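Local coordinates for uncharacterized protein (Bacillus thuringiensis serovar kurstaki, PDB 4XE7) that probably polymerises, as an actin-like ParM protein, into cytoskeletal filaments that move plasmid copies apart before cell division, at residues S204-I209 and E222-E227; S231-D236 and M356-K361; I391-I396 and A400-R405. All coordinates share one frame; numbering follows the deposited sequence.

Contact 1: residues S204-I209 and E222-E227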
ATOM      1  N   SER A 204      10.024 -10.210  -5.388  1.00 43.44           N
ATOM      2  CA  SER A 204       9.063 -10.986  -4.593  1.00 43.46           C
ATOM      3  C   SER A 204       7.636 -10.701  -5.009  1.00 37.17           C
ATOM      4  O   SER A 204       6.764 -11.546  -4.848  1.00 34.23           O
ATOM      5  CB  SER A 204       9.182 -10.689  -3.092  1.00 44.12           C
ATOM      6  OG  SER A 204      10.457 -11.016  -2.594  1.00 58.51           O
ATOM      7  N   SER A 205       7.406  -9.495  -5.521  1.00 37.07           N
ATOM      8  CA  SER A 205       6.070  -9.030  -5.845  1.00 32.18           C
ATOM      9  C   SER A 205       5.383  -9.915  -6.874  1.00 33.57           C
ATOM     10  O   SER A 205       4.156  -9.890  -7.007  1.00 28.13           O
ATOM     11  CB  SER A 205       6.121  -7.585  -6.332  1.00 42.85           C
ATOM     12  OG  SER A 205       6.622  -6.741  -5.307  1.00 45.79           O
ATOM     13  N   VAL A 206       6.195 -10.704  -7.575  1.00 27.84           N
ATOM     14  CA  VAL A 206       5.739 -11.737  -8.483  1.00 29.36           C
ATOM     15  C   VAL A 206       4.791 -12.712  -7.787  1.00 31.49           C
ATOM     16  O   VAL A 206       3.779 -13.124  -8.363  1.00 29.36           O
ATOM     17  CB  VAL A 206       6.955 -12.513  -9.070  1.00 42.98           C
ATOM     18  CG1 VAL A 206       6.521 -13.802  -9.743  1.00 48.87           C
ATOM     19  CG2 VAL A 206       7.713 -11.642 -10.048  1.00 45.47           C
ATOM     20  N   LEU A 207       5.110 -13.076  -6.547  1.00 24.81           N
ATOM     21  CA  LEU A 207       4.242 -13.986  -5.802  1.00 25.90           C
ATOM     22  C   LEU A 207       2.809 -13.446  -5.684  1.00 19.08           C
ATOM     23  O   LEU A 207       1.849 -14.205  -5.829  1.00 22.91           O
ATOM     24  CB  LEU A 207       4.813 -14.257  -4.408  1.00 19.57           C
ATOM     25  CG  LEU A 207       5.905 -15.315  -4.372  1.00 38.53           C
ATOM     26  CD1 LEU A 207       6.564 -15.374  -2.996  1.00 43.45           C
ATOM     27  CD2 LEU A 207       5.307 -16.656  -4.758  1.00 40.14           C
ATOM     28  N   ALA A 208       2.674 -12.143  -5.441  1.00 21.82           N
ATOM     29  CA  ALA A 208       1.357 -11.544  -5.202  1.00 29.34           C
ATOM     30  C   ALA A 208       0.584 -11.379  -6.500  1.00 31.54           C
ATOM     31  O   ALA A 208      -0.631 -11.205  -6.486  1.00 29.26           O
ATOM     32  CB  ALA A 208       1.483 -10.210  -4.502  1.00 23.24           C
ATOM     33  N   ILE A 209       1.291 -11.430  -7.623  1.00 27.63           N
ATOM     34  CA  ILE A 209       0.622 -11.418  -8.915  1.00 26.06           C
ATOM     35  C   ILE A 209       0.149 -12.825  -9.257  1.00 26.82           C
ATOM     36  O   ILE A 209      -0.963 -13.012  -9.764  1.00 30.97           O
ATOM     37  CB  ILE A 209       1.550 -10.848  -9.993  1.00 31.46           C
ATOM     38  CG1 ILE A 209       1.700  -9.341  -9.746  1.00 28.60           C
ATOM     39  CG2 ILE A 209       1.007 -11.131 -11.389  1.00 32.34           C
ATOM     40  CD1 ILE A 209       2.952  -8.738 -10.323  1.00 35.79           C
ATOM     41  N   GLU A 222      -5.414 -16.282 -12.192  1.00 53.38           N
ATOM     42  CA  GLU A 222      -5.310 -16.435 -13.635  1.00 66.30           C
ATOM     43  C   GLU A 222      -4.804 -15.135 -14.235  1.00 65.97           C
ATOM     44  O   GLU A 222      -5.274 -14.058 -13.874  1.00 60.72           O
ATOM     45  CB  GLU A 222      -6.655 -16.832 -14.245  1.00 70.05           C
ATOM     46  CG  GLU A 222      -6.560 -18.044 -15.152  1.00 75.66           C
ATOM     47  CD  GLU A 222      -6.106 -19.287 -14.406  1.00 82.98           C
ATOM     48  OE1 GLU A 222      -6.959 -19.947 -13.776  1.00 86.24           O
ATOM     49  OE2 GLU A 222      -4.892 -19.592 -14.436  1.00 85.45           O
ATOM     50  N   GLY A 223      -3.825 -15.236 -15.126  1.00 72.01           N
ATOM     51  CA  GLY A 223      -3.262 -14.053 -15.747  1.00 72.92           C
ATOM     52  C   GLY A 223      -1.842 -14.237 -16.238  1.00 69.74           C
ATOM     53  O   GLY A 223      -1.524 -13.895 -17.374  1.00 71.52           O
ATOM     54  N   MET A 224      -0.981 -14.777 -15.385  1.00 64.69           N
ATOM     55  CA  MET A 224       0.409 -14.969 -15.770  1.00 59.14           C
ATOM     56  C   MET A 224       0.825 -16.426 -15.674  1.00 45.21           C
ATOM     57  O   MET A 224       0.671 -17.060 -14.624  1.00 36.47           O
ATOM     58  CB  MET A 224       1.327 -14.109 -14.903  1.00 63.68           C
ATOM     59  CG  MET A 224       2.767 -14.063 -15.390  1.00 63.85           C
ATOM     60  SD  MET A 224       3.756 -12.843 -14.503  1.00 47.21           S
ATOM     61  CE  MET A 224       4.634 -13.876 -13.332  1.00 89.93           C
ATOM     62  N   ASP A 225       1.361 -16.949 -16.773  1.00 47.67           N
ATOM     63  CA  ASP A 225       1.862 -18.316 -16.805  1.00 54.07           C
ATOM     64  C   ASP A 225       3.373 -18.311 -16.610  1.00 55.50           C
ATOM     65  O   ASP A 225       4.137 -18.128 -17.562  1.00 48.98           O
ATOM     66  CB  ASP A 225       1.486 -19.003 -18.116  1.00 61.88           C
ATOM     67  CG  ASP A 225      -0.012 -19.188 -18.267  1.00 69.75           C
ATOM     68  OD1 ASP A 225      -0.516 -19.064 -19.404  1.00 75.23           O
ATOM     69  OD2 ASP A 225      -0.686 -19.450 -17.245  1.00 68.42           O
ATOM     70  N   ALA A 226       3.788 -18.516 -15.362  1.00 51.08           N
ATOM     71  CA  ALA A 226       5.172 -18.330 -14.953  1.00 52.52           C
ATOM     72  C   ALA A 226       6.039 -19.549 -15.216  1.00 55.01           C
ATOM     73  O   ALA A 226       5.681 -20.668 -14.850  1.00 61.24           O
ATOM     74  CB  ALA A 226       5.235 -17.969 -13.473  1.00 49.58           C
ATOM     75  N   GLU A 227       7.180 -19.321 -15.857  1.00 56.03           N
ATOM     76  CA  GLU A 227       8.229 -20.332 -15.936  1.00 54.27           C
ATOM     77  C   GLU A 227       9.382 -19.880 -15.054  1.00 53.42           C
ATOM     78  O   GLU A 227       9.719 -18.694 -15.018  1.00 42.31           O
ATOM     79  CB  GLU A 227       8.705 -20.549 -17.373  1.00 55.52           C
ATOM     80  CG  GLU A 227       7.788 -21.425 -18.221  1.00 66.26           C
ATOM     81  CD  GLU A 227       6.464 -20.756 -18.541  1.00 72.34           C
ATOM     82  OE1 GLU A 227       6.475 -19.601 -19.019  1.00 74.90           O
ATOM     83  OE2 GLU A 227       5.412 -21.389 -18.313  1.00 72.12           O
TER
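Just ahead of V206, which meets M224 across this contact, the carbonyl O of S204 is gripped twice: L207 N donates to S204 O at 2.8 Å, and S406 OG, on helix 402-418, also hydrogen-bonds to it. These bonds tie the backbone where the chain enters helix 205-210 to helix 402-418. No hydrogen bond joins S204-I209 to E222-E227, and the 117 Å² buried between them is apolar. M224 is the largest single contributor, while V206 and I209 together give about half. Its chain is extended as far as SD (chi1 -170°, chi2 171°) and then bends at chi3 (100°), which swings CE round to V206. The V206 CG1 to M224 CE distance is 4.1 Å, and the two side chains cross at about a right angle. I209 meets the chain one atom earlier, with its CG2 4.5 Å from M224 SD. V206 and I209, three residues apart on the helix, thus receive the methyl and the sulfur of one thioether. The backbones stay well apart: the CA atoms of I209 and M224 are 7.7 Å from each other, a gap spanned by side chains. Next along the loop, D225 O accepts a hydrogen bond from K366 NZ of strand 366-370. Here the irregular run is laid against helix 205-210 just before the chain enters strand 232-237, the central strand of the five-stranded sheet of one domain of the actin-like fold.

Contact 2: residues S231-D236 and M356-K361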
ATOM      1  N   SER A 231      12.866 -13.658 -16.840  1.00 30.39           N
ATOM      2  CA  SER A 231      13.056 -12.283 -16.424  1.00 29.16           C
ATOM      3  C   SER A 231      11.725 -11.525 -16.415  1.00 26.82           C
ATOM      4  O   SER A 231      10.815 -11.820 -17.193  1.00 22.51           O
ATOM      5  CB  SER A 231      14.067 -11.593 -17.335  1.00 29.32           C
ATOM      6  OG  SER A 231      13.602 -11.560 -18.670  1.00 27.85           O
ATOM      7  N   TYR A 232      11.627 -10.562 -15.510  1.00 20.80           N
ATOM      8  CA  TYR A 232      10.425  -9.786 -15.306  1.00 21.96           C
ATOM      9  C   TYR A 232      10.724  -8.299 -15.419  1.00 27.18           C
ATOM     10  O   TYR A 232      11.622  -7.791 -14.749  1.00 28.44           O
ATOM     11  CB  TYR A 232       9.839 -10.052 -13.912  1.00 30.11           C
ATOM     12  CG  TYR A 232       9.620 -11.499 -13.547  1.00 41.22           C
ATOM     13  CD1 TYR A 232       8.494 -12.185 -14.002  1.00 56.31           C
ATOM     14  CD2 TYR A 232      10.510 -12.172 -12.716  1.00 36.41           C
ATOM     15  CE1 TYR A 232       8.270 -13.508 -13.660  1.00 63.57           C
ATOM     16  CE2 TYR A 232      10.295 -13.496 -12.364  1.00 55.13           C
ATOM     17  CZ  TYR A 232       9.170 -14.162 -12.841  1.00 67.15           C
ATOM     18  OH  TYR A 232       8.940 -15.481 -12.507  1.00 72.63           O
ATOM     19  N   ALA A 233       9.957  -7.584 -16.224  1.00 18.75           N
ATOM     20  CA  ALA A 233       9.934  -6.148 -16.065  1.00 17.51           C
ATOM     21  C   ALA A 233       8.719  -5.821 -15.202  1.00 28.41           C
ATOM     22  O   ALA A 233       7.607  -6.274 -15.483  1.00 26.49           O
ATOM     23  CB  ALA A 233       9.876  -5.427 -17.421  1.00 22.38           C
ATOM     24  N   ILE A 234       8.934  -5.079 -14.126  1.00 28.58           N
ATOM     25  CA  ILE A 234       7.810  -4.590 -13.345  1.00 30.18           C
ATOM     26  C   ILE A 234       7.749  -3.076 -13.427  1.00 30.69           C
ATOM     27  O   ILE A 234       8.632  -2.360 -12.946  1.00 21.08           O
ATOM     28  CB  ILE A 234       7.879  -5.035 -11.874  1.00 21.69           C
ATOM     29  CG1 ILE A 234       8.006  -6.567 -11.801  1.00 29.67           C
ATOM     30  CG2 ILE A 234       6.618  -4.591 -11.148  1.00 25.68           C
ATOM     31  CD1 ILE A 234       8.148  -7.131 -10.392  1.00 28.50           C
ATOM     32  N   ASN A 235       6.691  -2.596 -14.057  1.00 24.46           N
ATOM     33  CA  ASN A 235       6.516  -1.174 -14.232  1.00 17.36           C
ATOM     34  C   ASN A 235       5.456  -0.653 -13.266  1.00 17.20           C
ATOM     35  O   ASN A 235       4.277  -0.990 -13.374  1.00 19.95           O
ATOM     36  CB  ASN A 235       6.152  -0.878 -15.684  1.00 19.74           C
ATOM     37  CG  ASN A 235       7.165  -1.448 -16.655  1.00 20.21           C
ATOM     38  OD1 ASN A 235       8.158  -0.797 -16.988  1.00 16.04           O
ATOM     39  ND2 ASN A 235       6.926  -2.686 -17.111  1.00 19.68           N
ATOM     40  N   ASP A 236       5.901   0.151 -12.305  1.00 18.72           N
ATOM     41  CA  ASP A 236       5.031   0.714 -11.282  1.00 21.10           C
ATOM     42  C   ASP A 236       4.536   2.094 -11.733  1.00 31.27           C
ATOM     43  O   ASP A 236       5.307   3.068 -11.719  1.00 19.54           O
ATOM     44  CB  ASP A 236       5.791   0.811  -9.947  1.00 24.07           C
ATOM     45  CG  ASP A 236       4.878   1.103  -8.754  1.00 34.52           C
ATOM     46  OD1 ASP A 236       5.370   1.025  -7.609  1.00 45.18           O
ATOM     47  OD2 ASP A 236       3.675   1.402  -8.949  1.00 31.00           O
ATOM     48  N   MET A 356       6.437  -0.297 -24.174  1.00 17.40           N
ATOM     49  CA  MET A 356       6.931  -1.092 -25.312  1.00 20.18           C
ATOM     50  C   MET A 356       8.432  -0.860 -25.483  1.00 22.89           C
ATOM     51  O   MET A 356       9.194  -1.802 -25.659  1.00 17.13           O
ATOM     52  CB  MET A 356       6.161  -0.762 -26.602  1.00 15.47           C
ATOM     53  CG  MET A 356       4.698  -1.259 -26.569  1.00 23.64           C
ATOM     54  SD  MET A 356       4.475  -3.081 -26.553  1.00 18.04           S
ATOM     55  CE  MET A 356       4.661  -3.459 -28.295  1.00 49.49           C
ATOM     56  N   LYS A 357       8.865   0.390 -25.362  1.00 27.78           N
ATOM     57  CA  LYS A 357      10.289   0.688 -25.442  1.00 36.38           C
ATOM     58  C   LYS A 357      11.098  -0.040 -24.334  1.00 16.26           C
ATOM     59  O   LYS A 357      12.179  -0.573 -24.591  1.00 20.68           O
ATOM     60  CB  LYS A 357      10.487   2.206 -25.382  1.00 31.31           C
ATOM     61  CG  LYS A 357      11.912   2.671 -25.275  1.00 41.61           C
ATOM     62  CD  LYS A 357      12.003   4.194 -25.353  1.00 43.11           C
ATOM     63  CE  LYS A 357      11.418   4.724 -26.652  1.00 35.45           C
ATOM     64  NZ  LYS A 357      12.433   4.699 -27.745  1.00 42.38           N
ATOM     65  N   PHE A 358      10.569  -0.073 -23.116  1.00 19.67           N
ATOM     66  CA  PHE A 358      11.263  -0.726 -22.024  1.00 15.51           C
ATOM     67  C   PHE A 358      11.321  -2.226 -22.262  1.00 19.68           C
ATOM     68  O   PHE A 358      12.276  -2.876 -21.878  1.00 19.02           O
ATOM     69  CB  PHE A 358      10.593  -0.454 -20.673  1.00 15.11           C
ATOM     70  CG  PHE A 358      11.442  -0.845 -19.489  1.00 17.74           C
ATOM     71  CD1 PHE A 358      12.676  -0.245 -19.287  1.00 20.15           C
ATOM     72  CD2 PHE A 358      11.009  -1.801 -18.572  1.00 16.04           C
ATOM     73  CE1 PHE A 358      13.461  -0.579 -18.190  1.00 16.82           C
ATOM     74  CE2 PHE A 358      11.794  -2.134 -17.462  1.00 20.82           C
ATOM     75  CZ  PHE A 358      13.024  -1.524 -17.280  1.00 15.16           C
ATOM     76  N   TRP A 359      10.258  -2.767 -22.851  1.00 18.94           N
ATOM     77  CA  TRP A 359      10.213  -4.178 -23.166  1.00 19.57           C
ATOM     78  C   TRP A 359      11.343  -4.541 -24.136  1.00 19.60           C
ATOM     79  O   TRP A 359      12.019  -5.546 -23.936  1.00 17.81           O
ATOM     80  CB  TRP A 359       8.853  -4.537 -23.753  1.00 16.29           C
ATOM     81  CG  TRP A 359       8.433  -5.963 -23.610  1.00 22.90           C
ATOM     82  CD1 TRP A 359       9.197  -7.031 -23.218  1.00 18.45           C
ATOM     83  CD2 TRP A 359       7.122  -6.470 -23.840  1.00 20.96           C
ATOM     84  NE1 TRP A 359       8.435  -8.179 -23.214  1.00 25.43           N
ATOM     85  CE2 TRP A 359       7.151  -7.858 -23.594  1.00 20.48           C
ATOM     86  CE3 TRP A 359       5.915  -5.880 -24.241  1.00 22.37           C
ATOM     87  CZ2 TRP A 359       6.021  -8.670 -23.718  1.00 26.36           C
ATOM     88  CZ3 TRP A 359       4.790  -6.690 -24.387  1.00 28.07           C
ATOM     89  CH2 TRP A 359       4.853  -8.068 -24.118  1.00 28.46           C
ATOM     90  N   PHE A 360      11.566  -3.717 -25.164  1.00 16.49           N
ATOM     91  CA  PHE A 360      12.609  -4.014 -26.131  1.00 17.00           C
ATOM     92  C   PHE A 360      13.992  -3.749 -25.540  1.00 23.20           C
ATOM     93  O   PHE A 360      14.937  -4.461 -25.843  1.00 25.87           O
ATOM     94  CB  PHE A 360      12.443  -3.203 -27.414  1.00 17.19           C
ATOM     95  CG  PHE A 360      11.258  -3.602 -28.224  1.00 18.89           C
ATOM     96  CD1 PHE A 360      11.202  -4.855 -28.810  1.00 22.42           C
ATOM     97  CD2 PHE A 360      10.177  -2.736 -28.365  1.00 17.36           C
ATOM     98  CE1 PHE A 360      10.099  -5.234 -29.541  1.00 29.66           C
ATOM     99  CE2 PHE A 360       9.080  -3.097 -29.085  1.00 19.61           C
ATOM    100  CZ  PHE A 360       9.036  -4.354 -29.686  1.00 17.89           C
ATOM    101  N   LYS A 361      14.116  -2.732 -24.699  1.00 19.62           N
ATOM    102  CA  LYS A 361      15.427  -2.456 -24.098  1.00 22.92           C
ATOM    103  C   LYS A 361      15.891  -3.580 -23.170  1.00 24.20           C
ATOM    104  O   LYS A 361      17.078  -3.912 -23.124  1.00 26.88           O
ATOM    105  CB  LYS A 361      15.397  -1.122 -23.360  1.00 25.42           C
ATOM    106  CG  LYS A 361      15.473   0.060 -24.324  1.00 32.46           C
ATOM    107  CD  LYS A 361      15.706   1.371 -23.591  1.00 36.49           C
ATOM    108  CE  LYS A 361      15.942   2.509 -24.572  1.00 40.39           C
ATOM    109  NZ  LYS A 361      16.216   3.776 -23.834  1.00 41.51           N
TER
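Strand 232-236 presents A233 and N235 to the helix that carries F358, and the nearest CA atoms, those of A233 and W359, are 7.4 Å apart. The helical turn is regular, with F360 N bonded to M356 O at 3.1 Å and K361 N bonded to K357 O at 2.9 Å. Alternation along the strand sends the CB atoms of A233 and N235 toward the helix and that of I234 to the opposite face. A single ring, that of F358, makes the contact from the helix. With CG anti to the backbone N (chi1 -167°), F358 reaches from the helix to the strand and brings its CD2-CE2 side against both residues. A233 CB lies 3.8 Å from F358 CE2, approaching the ring at a slant. N235 OD1 also comes in obliquely, 3.4 Å from F358 CD2, with the amide plane nearly perpendicular to the ring (85°). This oxygen is not left to the ring alone, because N244 ND2 of strand 242-248 hydrogen-bonds to N235 OD1. The amide nitrogen, N235 ND2, donates to I368 O, so bonds to the strands on both sides hold the amide flip and keep a buried polar group satisfied. F358 also touches N244 and F246. The 118 Å² buried here therefore belongs to a wider interface, in which the C-terminal part of helix 337-362 packs on one face of the mixed sheet, around strands 242-248, 232-237 and 366-370, the ribonuclease H-like architecture of actin-family domains.

Contact 3: residues I391-I396 and A400-R405; sequences ILPKNI and AYFTSR
F402 brings the far end of its ring, CE1 and CZ, into the turn formed by P393 to I396, and this is where the contact is tight. The carbonyl O of N395 sits at the ring edge, near its plane, 3.6 Å from F402 CE1, a placement in which the partly negative oxygen probably meets the slightly positive ring hydrogens favourably. From the same residue, N395 OD1 lies 3.8 Å from F402 CZ, with amide and ring planes 59° apart. A chi1 of 45° puts the N395 CG between its own backbone N and carbonyl carbon, which brings OD1 to the same ring end as the backbone O. P393 CB, 4.2 Å from F402 CZ, and the CA of I396 add carbon contacts at oblique angles; A208, I209 and V370 also touch F402. The turn is type I, closed by the bond from I396 N to P393 O at 3.1 Å. In the fold it forms part of the connection from edge strand 390-391 to helix 402-418, the C-terminal helix of this actin-like chain. Y401 stands at the helix N-cap position, and R405 N bonds to Y401 O at 2.7 Å in the first turn. On the loose side, N395 ND2 and R405 NH2 are 4.4 Å apart and do not hydrogen-bond. Each looks to another partner: R405 NH2 makes a salt bridge with D212, while N395 ND2 gives a weak hydrogen bond to A208 O. K394, exposed and poorly ordered, runs its chain away from the helix.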
ATOM      1  N   ILE A 391       1.562  -8.587 -18.828  1.00 18.92           N
ATOM      2  CA  ILE A 391       0.711  -8.965 -17.710  1.00 25.03           C
ATOM      3  C   ILE A 391       0.066  -7.752 -17.052  1.00 23.64           C
ATOM      4  O   ILE A 391       0.754  -6.857 -16.552  1.00 22.18           O
ATOM      5  CB  ILE A 391       1.505  -9.734 -16.635  1.00 32.87           C
ATOM      6  CG1 ILE A 391       2.208 -10.950 -17.252  1.00 36.15           C
ATOM      7  CG2 ILE A 391       0.599 -10.136 -15.500  1.00 24.78           C
ATOM      8  CD1 ILE A 391       1.274 -11.882 -17.986  1.00 45.30           C
ATOM      9  N   LEU A 392      -1.256  -7.719 -17.072  1.00 15.79           N
ATOM     10  CA  LEU A 392      -2.016  -6.748 -16.300  1.00 21.52           C
ATOM     11  C   LEU A 392      -2.715  -7.587 -15.243  1.00 26.30           C
ATOM     12  O   LEU A 392      -3.678  -8.271 -15.555  1.00 26.74           O
ATOM     13  CB  LEU A 392      -3.007  -5.983 -17.181  1.00 21.02           C
ATOM     14  CG  LEU A 392      -3.509  -4.606 -16.749  1.00 23.19           C
ATOM     15  CD1 LEU A 392      -4.323  -3.961 -17.870  1.00 23.22           C
ATOM     16  CD2 LEU A 392      -4.333  -4.711 -15.477  1.00 13.22           C
ATOM     17  N   PRO A 393      -2.198  -7.574 -14.003  1.00 21.97           N
ATOM     18  CA  PRO A 393      -2.645  -8.504 -12.952  1.00 33.71           C
ATOM     19  C   PRO A 393      -4.136  -8.372 -12.665  1.00 39.94           C
ATOM     20  O   PRO A 393      -4.642  -7.243 -12.583  1.00 27.48           O
ATOM     21  CB  PRO A 393      -1.813  -8.092 -11.709  1.00 18.03           C
ATOM     22  CG  PRO A 393      -0.648  -7.290 -12.255  1.00 23.39           C
ATOM     23  CD  PRO A 393      -1.185  -6.622 -13.520  1.00 24.57           C
ATOM     24  N   LYS A 394      -4.824  -9.503 -12.522  1.00 46.71           N
ATOM     25  CA  LYS A 394      -6.263  -9.502 -12.256  1.00 50.45           C
ATOM     26  C   LYS A 394      -6.594  -8.733 -10.981  1.00 40.04           C
ATOM     27  O   LYS A 394      -7.592  -8.015 -10.926  1.00 40.89           O
ATOM     28  CB  LYS A 394      -6.791 -10.935 -12.158  1.00 56.80           C
ATOM     29  CG  LYS A 394      -7.090 -11.576 -13.497  1.00 66.08           C
ATOM     30  CD  LYS A 394      -8.581 -11.792 -13.684  1.00 78.14           C
ATOM     31  CE  LYS A 394      -8.884 -12.516 -14.989  1.00 81.48           C
ATOM     32  NZ  LYS A 394      -9.945 -11.825 -15.776  1.00 81.13           N
ATOM     33  N   ASN A 395      -5.730  -8.880  -9.981  1.00 37.70           N
ATOM     34  CA  ASN A 395      -5.867  -8.234  -8.673  1.00 37.40           C
ATOM     35  C   ASN A 395      -5.104  -6.905  -8.552  1.00 33.19           C
ATOM     36  O   ASN A 395      -4.649  -6.522  -7.460  1.00 30.19           O
ATOM     37  CB  ASN A 395      -5.376  -9.194  -7.603  1.00 42.54           C
ATOM     38  CG  ASN A 395      -4.074  -9.846  -7.995  1.00 39.21           C
ATOM     39  OD1 ASN A 395      -3.425  -9.401  -8.939  1.00 47.71           O
ATOM     40  ND2 ASN A 395      -3.688 -10.909  -7.292  1.00 33.41           N
ATOM     41  N   ILE A 396      -4.976  -6.211  -9.680  1.00 27.27           N
ATOM     42  CA  ILE A 396      -4.320  -4.901  -9.765  1.00 23.98           C
ATOM     43  C   ILE A 396      -4.818  -3.925  -8.695  1.00 26.13           C
ATOM     44  O   ILE A 396      -4.080  -3.047  -8.244  1.00 17.75           O
ATOM     45  CB  ILE A 396      -4.539  -4.289 -11.177  1.00 29.31           C
ATOM     46  CG1 ILE A 396      -3.783  -2.980 -11.347  1.00 26.52           C
ATOM     47  CG2 ILE A 396      -6.042  -4.077 -11.442  1.00 33.39           C
ATOM     48  CD1 ILE A 396      -2.289  -3.142 -11.418  1.00 36.33           C
ATOM     49  N   ALA A 400      -1.007  -1.628  -4.112  1.00 22.78           N
ATOM     50  CA  ALA A 400      -0.328  -0.971  -2.998  1.00 35.52           C
ATOM     51  C   ALA A 400       0.283  -1.971  -2.008  1.00 29.90           C
ATOM     52  O   ALA A 400       1.266  -1.662  -1.346  1.00 32.99           O
ATOM     53  CB  ALA A 400      -1.285  -0.046  -2.278  1.00 40.14           C
ATOM     54  N   TYR A 401      -0.283  -3.174  -1.948  1.00 34.12           N
ATOM     55  CA  TYR A 401       0.115  -4.172  -0.961  1.00 28.53           C
ATOM     56  C   TYR A 401       0.765  -5.422  -1.573  1.00 22.30           C
ATOM     57  O   TYR A 401       0.842  -6.464  -0.937  1.00 23.79           O
ATOM     58  CB  TYR A 401      -1.111  -4.557  -0.122  1.00 22.97           C
ATOM     59  CG  TYR A 401      -1.640  -3.382   0.670  1.00 28.44           C
ATOM     60  CD1 TYR A 401      -0.978  -2.944   1.823  1.00 32.85           C
ATOM     61  CD2 TYR A 401      -2.766  -2.686   0.260  1.00 25.80           C
ATOM     62  CE1 TYR A 401      -1.435  -1.866   2.546  1.00 29.83           C
ATOM     63  CE2 TYR A 401      -3.229  -1.594   0.972  1.00 23.61           C
ATOM     64  CZ  TYR A 401      -2.566  -1.190   2.119  1.00 31.17           C
ATOM     65  OH  TYR A 401      -3.028  -0.106   2.844  1.00 34.38           O
ATOM     66  N   PHE A 402       1.232  -5.323  -2.811  1.00 26.38           N
ATOM     67  CA  PHE A 402       1.817  -6.488  -3.478  1.00 20.22           C
ATOM     68  C   PHE A 402       3.072  -6.970  -2.737  1.00 19.81           C
ATOM     69  O   PHE A 402       3.381  -8.164  -2.715  1.00 19.52           O
ATOM     70  CB  PHE A 402       2.168  -6.168  -4.942  1.00 19.32           C
ATOM     71  CG  PHE A 402       1.017  -6.357  -5.926  1.00 21.72           C
ATOM     72  CD1 PHE A 402      -0.218  -6.822  -5.515  1.00 20.19           C
ATOM     73  CD2 PHE A 402       1.202  -6.083  -7.279  1.00 29.54           C
ATOM     74  CE1 PHE A 402      -1.244  -7.011  -6.423  1.00 23.44           C
ATOM     75  CE2 PHE A 402       0.190  -6.269  -8.190  1.00 26.54           C
ATOM     76  CZ  PHE A 402      -1.045  -6.731  -7.765  1.00 27.27           C
ATOM     77  N   THR A 403       3.804  -6.032  -2.142  1.00 23.26           N
ATOM     78  CA  THR A 403       4.998  -6.392  -1.384  1.00 23.79           C
ATOM     79  C   THR A 403       4.630  -7.129  -0.092  1.00 25.70           C
ATOM     80  O   THR A 403       5.168  -8.201   0.185  1.00 23.73           O
ATOM     81  CB  THR A 403       5.834  -5.163  -1.047  1.00 24.13           C
ATOM     82  OG1 THR A 403       6.220  -4.511  -2.263  1.00 29.80           O
ATOM     83  CG2 THR A 403       7.077  -5.558  -0.245  1.00 26.88           C
ATOM     84  N   SER A 404       3.725  -6.557   0.699  1.00 24.53           N
ATOM     85  CA  SER A 404       3.309  -7.222   1.935  1.00 27.03           C
ATOM     86  C   SER A 404       2.557  -8.522   1.663  1.00 25.64           C
ATOM     87  O   SER A 404       2.722  -9.494   2.403  1.00 21.27           O
ATOM     88  CB  SER A 404       2.454  -6.299   2.813  1.00 18.87           C
ATOM     89  OG  SER A 404       1.445  -5.638   2.078  1.00 22.17           O
ATOM     90  N   ARG A 405       1.724  -8.547   0.621  1.00 18.43           N
ATOM     91  CA  ARG A 405       1.044  -9.779   0.243  1.00 20.68           C
ATOM     92  C   ARG A 405       2.035 -10.856  -0.180  1.00 21.73           C
ATOM     93  O   ARG A 405       1.835 -12.034   0.134  1.00 20.36           O
ATOM     94  CB  ARG A 405       0.031  -9.535  -0.887  1.00 24.45           C
ATOM     95  CG  ARG A 405      -1.172  -8.727  -0.446  1.00 26.63           C
ATOM     96  CD  ARG A 405      -1.952  -8.177  -1.630  1.00 26.73           C
ATOM     97  NE  ARG A 405      -2.574  -9.245  -2.384  1.00 32.13           N
ATOM     98  CZ  ARG A 405      -3.814  -9.680  -2.190  1.00 25.62           C
ATOM     99  NH1 ARG A 405      -4.583  -9.135  -1.269  1.00 24.93           N
ATOM    100  NH2 ARG A 405      -4.285 -10.667  -2.927  1.00 23.38           N
TER

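How the contacts relate
Contacts 1 and 3 are close neighbours, with centres 9 Å apart and direct touches between them: A208 CB is 3.3 Å from F402 O, and G223 O is 3.5 Å from I391 CD1. Contact 1 also reaches contact 2, its centre 15 Å away, through Y232. The M224 CE to Y232 CE1 distance is 3.7 Å, and V206 CG2 lies 3.9 Å from Y232 CD2. Contacts 2 and 3 do not touch; their centres are 17 Å apart and their nearest atoms about 6 Å. Strand 232-237 thus has contact 1 on one face and helix 337-362 on the other. The structure is the apo form, so no bound nucleotide locates the site directly.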